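Local atomic coordinates of HAT1-interacting factor 1 (Saccharomyces cerevisiae, PDB entry 4NQ0), a protein that acts as a histone H3 and H4 chaperone within the nuclear HAT-B acetyltransferase complex, also binds H2A-H2B dimers, and takes part in chromatin assembly and telomere silencing. Residues Q27-L32 with A42-Q47; H168-F173 with L302-H307. All blocks are in the same frame, centred on the assembly; numbering follows the deposited sequence.

Interaction 1: residues Q27-L32 with A42-Q47; sequences QIAKDL and AKRCQQ
A29 and R44 mark the register of two antiparallel helical segments, 27-32 and 42-47, their CA atoms 5.9 Å apart. The local axes approach to 8.9 Å and cross at -160°, close enough for a methyl group to serve as the spacer. That methyl, A29 CB, packs on C45 SG at 3.8 Å, and on this inner side C45 also meets I66 and F67 of helix 61-77. Toward the outer side the contact passes to R44. Its CG lies anti to the backbone N, and the bend at chi2 (92°) then places CD where I28 CG2 and L32 CD1 meet it. I28 and R44 run obliquely to one another: I28 CG2 sits over one face of the guanidinium, 3.6 Å from R44 NE and displaced toward the rim, while I28 CD1 comes to 3.4 Å from R44 NH2. L32 crosses R44 at about a right angle, its CD1 4.2 Å from R44 CD. R44 NH2 donates a hydrogen bond to OE1 of Q25, which lies about one turn before I28. An alanine in place of R44 would probably uncover the I28 branches and leave the Q25 carbonyl without this donor. Helices 14-34 and 38-51 form an antiparallel helical hairpin, with small residues on its inner side and a long side chain across the outer one, a helix pair of the kind found in TPR proteins.

Interaction 2: residues H168-F173 with L302-H307; sequences HELANF and LKRFKH
The rings of F173 and H307 form an offset stack, centroids 3.9 Å apart and planes inclined by 26°. F173 CE1 lies over the centre of the imidazole, whereas H307 CE1 sits toward the rim of the phenyl face; the two side chains reach toward each other tip to tip. The same F173 CE1 also covers one face of the R304 guanidinium, 3.2 Å from R304 NH1, so one ring carbon touches two flat groups. Ring and guanidinium are 34° apart, and their side chains slide past each other in opposite directions. At the guanidinium edge, near its plane, lie L170 O, N172 O and a water. R304 NH1 donates to L170 O at 2.9 Å, the nitrogen standing well above the carbonyl plane. The water bridges to the carbonyl of N172, two residues on, donating to N172 O and accepting from R304 NH2, each at 2.7 Å. Both R304 and H307 belong to helix 298-316, part of the predicted third TPR repeat, and the loop segment 168-173 docks on this helix. H307 CG stands anti to its backbone N (chi1 163°), which carries the root of the ring toward F173. R304 NH2 also forms a salt bridge with E283 OE1, and H307 NE2 hydrogen-bonds E283 OE2; the charge of E283 would be expected to steady the buried arginine. Nearer the backbone, L170 CD2 packs 4.2 Å from R304 CD, beside L290 of helix 273-290.

How the interactions relate
From the N terminus, the chain first closes interaction 1, a short loop in which helix 14-34 turns back into helix 38-51, with nine residues between the segments, three of them (35-37) between the helices. After helix 61-77 comes an unmodelled span, 80-159, and the chain reappears before segment 168-173. Interaction 2 then spans 128 residues, including helices 202-218 to 273-290, before helix 298-316 returns to that segment. The two contacts are in series, neither nesting nor crossing. Interactions 1 and 2 lie on opposite sides of the chain's centre, their own centres about 39 Å apart. Interaction 1 joins sequential helices; interaction 2 joins two histone-interaction regions, a loop and the predicted third TPR repeat.

Interaction 1: residues Q27-L32 with A42-Q47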
loop_
_atom_site.group_PDB
_atom_site.type_symbol
_atom_site.label_atom_id
_atom_site.label_comp_id
_atom_site.label_asym_id
_atom_site.label_seq_id
_atom_site.Cartn_x
_atom_site.Cartn_y
_atom_site.Cartn_z
ATOM N N GLN A 27 -12.451 5.509 -14.857
ATOM C CA GLN A 27 -13.633 4.675 -14.618
ATOM C C GLN A 27 -13.642 3.406 -15.475
ATOM O O GLN A 27 -13.993 2.319 -14.990
ATOM C CB GLN A 27 -14.924 5.473 -14.833
ATOM C CG GLN A 27 -15.194 6.499 -13.732
ATOM C CD GLN A 27 -15.260 5.876 -12.331
ATOM O OE1 GLN A 27 -16.087 4.991 -12.054
ATOM N NE2 GLN A 27 -14.364 6.331 -11.442
ATOM N N ILE A 28 -13.256 3.544 -16.740
ATOM C CA ILE A 28 -13.162 2.393 -17.629
ATOM C C ILE A 28 -12.074 1.437 -17.133
ATOM O O ILE A 28 -12.294 0.230 -17.060
ATOM C CB ILE A 28 -12.877 2.824 -19.083
ATOM C CG1 ILE A 28 -14.084 3.554 -19.675
ATOM C CG2 ILE A 28 -12.560 1.628 -19.954
ATOM C CD1 ILE A 28 -13.778 4.246 -20.987
ATOM N N ALA A 29 -10.910 1.986 -16.785
ATOM C CA ALA A 29 -9.784 1.191 -16.319
ATOM C C ALA A 29 -10.131 0.483 -15.010
ATOM O O ALA A 29 -9.801 -0.680 -14.827
ATOM C CB ALA A 29 -8.554 2.070 -16.132
ATOM N N LYS A 30 -10.784 1.214 -14.116
ATOM C CA LYS A 30 -11.282 0.687 -12.850
ATOM C C LYS A 30 -12.230 -0.492 -13.086
ATOM O O LYS A 30 -12.097 -1.541 -12.445
ATOM C CB LYS A 30 -11.982 1.825 -12.090
ATOM C CG LYS A 30 -12.655 1.463 -10.770
ATOM C CD LYS A 30 -13.287 2.704 -10.106
ATOM C CE LYS A 30 -12.233 3.683 -9.561
ATOM N NZ LYS A 30 -12.765 5.063 -9.303
ATOM N N ASP A 31 -13.168 -0.318 -14.016
ATOM C CA ASP A 31 -14.139 -1.366 -14.352
ATOM C C ASP A 31 -13.464 -2.576 -14.984
ATOM O O ASP A 31 -13.851 -3.713 -14.726
ATOM C CB ASP A 31 -15.219 -0.822 -15.299
ATOM C CG ASP A 31 -16.167 0.145 -14.608
ATOM N N LEU A 32 -12.450 -2.331 -15.808
ATOM C CA LEU A 32 -11.703 -3.416 -16.443
ATOM C C LEU A 32 -10.901 -4.215 -15.414
ATOM O O LEU A 32 -10.750 -5.432 -15.542
ATOM C CB LEU A 32 -10.768 -2.873 -17.525
ATOM C CG LEU A 32 -11.422 -2.369 -18.816
ATOM C CD1 LEU A 32 -10.410 -1.602 -19.654
ATOM C CD2 LEU A 32 -12.030 -3.515 -19.629
ATOM N N ALA A 42 -4.422 -1.993 -17.654
ATOM C CA ALA A 42 -3.086 -1.400 -17.700
ATOM C C ALA A 42 -2.857 -0.588 -18.981
ATOM O O ALA A 42 -2.402 0.572 -18.926
ATOM C CB ALA A 42 -2.029 -2.480 -17.562
ATOM N N LYS A 43 -3.164 -1.190 -20.132
ATOM C CA LYS A 43 -3.024 -0.495 -21.410
ATOM C C LYS A 43 -3.839 0.778 -21.409
ATOM O O LYS A 43 -3.401 1.802 -21.905
ATOM C CB LYS A 43 -3.452 -1.368 -22.597
ATOM C CG LYS A 43 -2.424 -2.417 -22.988
ATOM C CD LYS A 43 -2.557 -2.883 -24.450
ATOM C CE LYS A 43 -3.468 -4.107 -24.621
ATOM N NZ LYS A 43 -2.900 -5.114 -25.599
ATOM N N ARG A 44 -5.034 0.696 -20.857
ATOM C CA ARG A 44 -5.925 1.842 -20.797
ATOM C C ARG A 44 -5.281 2.998 -20.028
ATOM O O ARG A 44 -5.376 4.161 -20.436
ATOM C CB ARG A 44 -7.221 1.440 -20.103
ATOM C CG ARG A 44 -8.354 2.364 -20.377
ATOM C CD ARG A 44 -9.125 1.877 -21.572
ATOM N NE ARG A 44 -9.984 2.925 -22.086
ATOM C CZ ARG A 44 -10.781 2.787 -23.134
ATOM N NH1 ARG A 44 -10.849 1.629 -23.785
ATOM N NH2 ARG A 44 -11.520 3.812 -23.529
ATOM N N CYS A 45 -4.653 2.667 -18.900
ATOM C CA CYS A 45 -3.961 3.658 -18.067
ATOM C C CYS A 45 -2.741 4.185 -18.797
ATOM O O CYS A 45 -2.529 5.383 -18.864
ATOM C CB CYS A 45 -3.515 3.049 -16.727
ATOM S SG CYS A 45 -4.871 2.622 -15.612
ATOM N N GLN A 46 -1.937 3.270 -19.337
ATOM C CA GLN A 46 -0.712 3.641 -20.040
ATOM C C GLN A 46 -0.977 4.621 -21.191
ATOM O O GLN A 46 -0.334 5.659 -21.287
ATOM C CB GLN A 46 -0.001 2.390 -20.569
ATOM C CG GLN A 46 1.209 2.675 -21.443
ATOM C CD GLN A 46 0.940 2.395 -22.907
ATOM O OE1 GLN A 46 0.389 1.343 -23.248
ATOM N NE2 GLN A 46 1.337 3.328 -23.790
ATOM N N GLN A 47 -1.931 4.282 -22.053
ATOM C CA GLN A 47 -2.233 5.115 -23.218
ATOM C C GLN A 47 -2.839 6.452 -22.805
ATOM O O GLN A 47 -2.561 7.471 -23.416
ATOM C CB GLN A 47 -3.173 4.385 -24.171
ATOM C CG GLN A 47 -2.557 3.133 -24.786
ATOM C CD GLN A 47 -3.592 2.252 -25.423
ATOM O OE1 GLN A 47 -4.687 2.706 -25.754
ATOM N NE2 GLN A 47 -3.266 0.980 -25.592
#

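Interaction 2: residues H168-F173 with L302-H307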
loop_
_atom_site.group_PDB
_atom_site.type_symbol
_atom_site.label_atom_id
_atom_site.label_comp_id
_atom_site.label_asym_id
_atom_site.label_seq_id
_atom_site.Cartn_x
_atom_site.Cartn_y
_atom_site.Cartn_z
ATOM N N HIS A 168 13.701 -0.994 15.353
ATOM C CA HIS A 168 12.986 -0.080 16.240
ATOM C C HIS A 168 11.587 0.256 15.737
ATOM O O HIS A 168 10.728 0.632 16.522
ATOM C CB HIS A 168 13.791 1.206 16.504
ATOM C CG HIS A 168 14.062 2.032 15.285
ATOM N ND1 HIS A 168 15.305 2.090 14.691
ATOM C CD2 HIS A 168 13.262 2.855 14.563
ATOM C CE1 HIS A 168 15.259 2.905 13.651
ATOM N NE2 HIS A 168 14.029 3.384 13.549
ATOM N N GLU A 169 11.363 0.110 14.432
ATOM C CA GLU A 169 10.051 0.382 13.836
ATOM C C GLU A 169 8.928 -0.528 14.361
ATOM O O GLU A 169 7.754 -0.134 14.381
ATOM C CB GLU A 169 10.136 0.305 12.307
ATOM C CG GLU A 169 10.924 1.471 11.754
ATOM C CD GLU A 169 11.222 1.389 10.268
ATOM O OE1 GLU A 169 10.912 0.374 9.614
ATOM O OE2 GLU A 169 11.806 2.376 9.755
ATOM N N LEU A 170 9.295 -1.735 14.781
ATOM C CA LEU A 170 8.342 -2.680 15.368
ATOM C C LEU A 170 7.862 -2.284 16.778
ATOM O O LEU A 170 6.820 -2.755 17.233
ATOM C CB LEU A 170 8.964 -4.074 15.429
ATOM C CG LEU A 170 9.317 -4.761 14.112
ATOM C CD1 LEU A 170 10.093 -6.039 14.407
ATOM C CD2 LEU A 170 8.084 -5.083 13.291
ATOM N N ALA A 171 8.631 -1.445 17.465
ATOM C CA ALA A 171 8.279 -0.994 18.813
ATOM C C ALA A 171 7.527 0.329 18.780
ATOM O O ALA A 171 7.166 0.843 19.826
ATOM C CB ALA A 171 9.531 -0.866 19.677
ATOM N N ASN A 172 7.301 0.868 17.583
ATOM C CA ASN A 172 6.553 2.107 17.397
ATOM C C ASN A 172 5.080 1.841 17.050
ATOM O O ASN A 172 4.780 1.082 16.123
ATOM C CB ASN A 172 7.196 2.945 16.285
ATOM C CG ASN A 172 6.332 4.123 15.874
ATOM O OD1 ASN A 172 5.791 4.826 16.720
ATOM N ND2 ASN A 172 6.177 4.323 14.576
ATOM N N PHE A 173 4.172 2.472 17.794
ATOM C CA PHE A 173 2.728 2.401 17.524
ATOM C C PHE A 173 2.102 3.782 17.374
ATOM O O PHE A 173 0.880 3.929 17.443
ATOM C CB PHE A 173 2.018 1.631 18.635
ATOM C CG PHE A 173 2.625 0.290 18.917
ATOM C CD1 PHE A 173 2.445 -0.759 18.033
ATOM C CD2 PHE A 173 3.386 0.085 20.054
ATOM C CE1 PHE A 173 3.012 -2.001 18.279
ATOM C CE2 PHE A 173 3.950 -1.161 20.317
ATOM C CZ PHE A 173 3.759 -2.206 19.423
ATOM N N LEU A 302 8.245 -11.992 18.634
ATOM C CA LEU A 302 7.276 -12.404 19.648
ATOM C C LEU A 302 6.532 -11.217 20.230
ATOM O O LEU A 302 5.318 -11.279 20.405
ATOM C CB LEU A 302 7.946 -13.200 20.777
ATOM C CG LEU A 302 8.317 -14.650 20.448
ATOM C CD1 LEU A 302 9.100 -15.313 21.602
ATOM C CD2 LEU A 302 7.042 -15.434 20.125
ATOM N N LYS A 303 7.256 -10.137 20.516
ATOM C CA LYS A 303 6.628 -8.930 21.070
ATOM C C LYS A 303 5.588 -8.342 20.123
ATOM O O LYS A 303 4.537 -7.895 20.569
ATOM C CB LYS A 303 7.668 -7.863 21.400
ATOM C CG LYS A 303 8.603 -8.250 22.531
ATOM C CD LYS A 303 9.595 -7.134 22.907
ATOM C CE LYS A 303 10.678 -7.703 23.841
ATOM N NZ LYS A 303 11.660 -6.693 24.357
ATOM N N ARG A 304 5.884 -8.336 18.822
ATOM C CA ARG A 304 4.935 -7.791 17.835
ATOM C C ARG A 304 3.745 -8.726 17.652
ATOM O O ARG A 304 2.604 -8.266 17.564
ATOM C CB ARG A 304 5.598 -7.529 16.477
ATOM C CG ARG A 304 4.714 -6.758 15.497
ATOM C CD ARG A 304 4.724 -5.268 15.810
ATOM N NE ARG A 304 3.651 -4.525 15.137
ATOM C CZ ARG A 304 3.569 -3.197 15.050
ATOM N NH1 ARG A 304 4.527 -2.412 15.545
ATOM N NH2 ARG A 304 2.519 -2.641 14.434
ATOM N N PHE A 305 4.004 -10.029 17.579
ATOM C CA PHE A 305 2.915 -10.992 17.478
ATOM C C PHE A 305 1.939 -10.865 18.657
ATOM O O PHE A 305 0.726 -10.872 18.467
ATOM C CB PHE A 305 3.429 -12.434 17.421
ATOM C CG PHE A 305 4.248 -12.763 16.204
ATOM C CD1 PHE A 305 4.035 -12.128 15.000
ATOM C CD2 PHE A 305 5.212 -13.756 16.265
ATOM C CE1 PHE A 305 4.778 -12.437 13.899
ATOM C CE2 PHE A 305 5.964 -14.076 15.161
ATOM C CZ PHE A 305 5.746 -13.419 13.965
ATOM N N LYS A 306 2.467 -10.753 19.871
ATOM C CA LYS A 306 1.615 -10.678 21.053
ATOM C C LYS A 306 0.823 -9.381 21.092
ATOM O O LYS A 306 -0.313 -9.351 21.557
ATOM C CB LYS A 306 2.449 -10.821 22.324
ATOM C CG LYS A 306 2.905 -12.248 22.565
ATOM C CD LYS A 306 3.981 -12.306 23.637
ATOM C CE LYS A 306 4.402 -13.738 23.918
ATOM N NZ LYS A 306 5.643 -13.786 24.741
ATOM N N HIS A 307 1.438 -8.309 20.620
ATOM C CA HIS A 307 0.741 -7.046 20.475
ATOM C C HIS A 307 -0.467 -7.194 19.534
ATOM O O HIS A 307 -1.553 -6.714 19.825
ATOM C CB HIS A 307 1.710 -5.987 19.950
ATOM C CG HIS A 307 1.037 -4.778 19.387
ATOM N ND1 HIS A 307 0.585 -3.743 20.176
ATOM C CD2 HIS A 307 0.724 -4.449 18.112
ATOM C CE1 HIS A 307 0.027 -2.822 19.408
ATOM N NE2 HIS A 307 0.103 -3.225 18.151
HETATM O O HOH W 1 2.858 0.067 14.571
#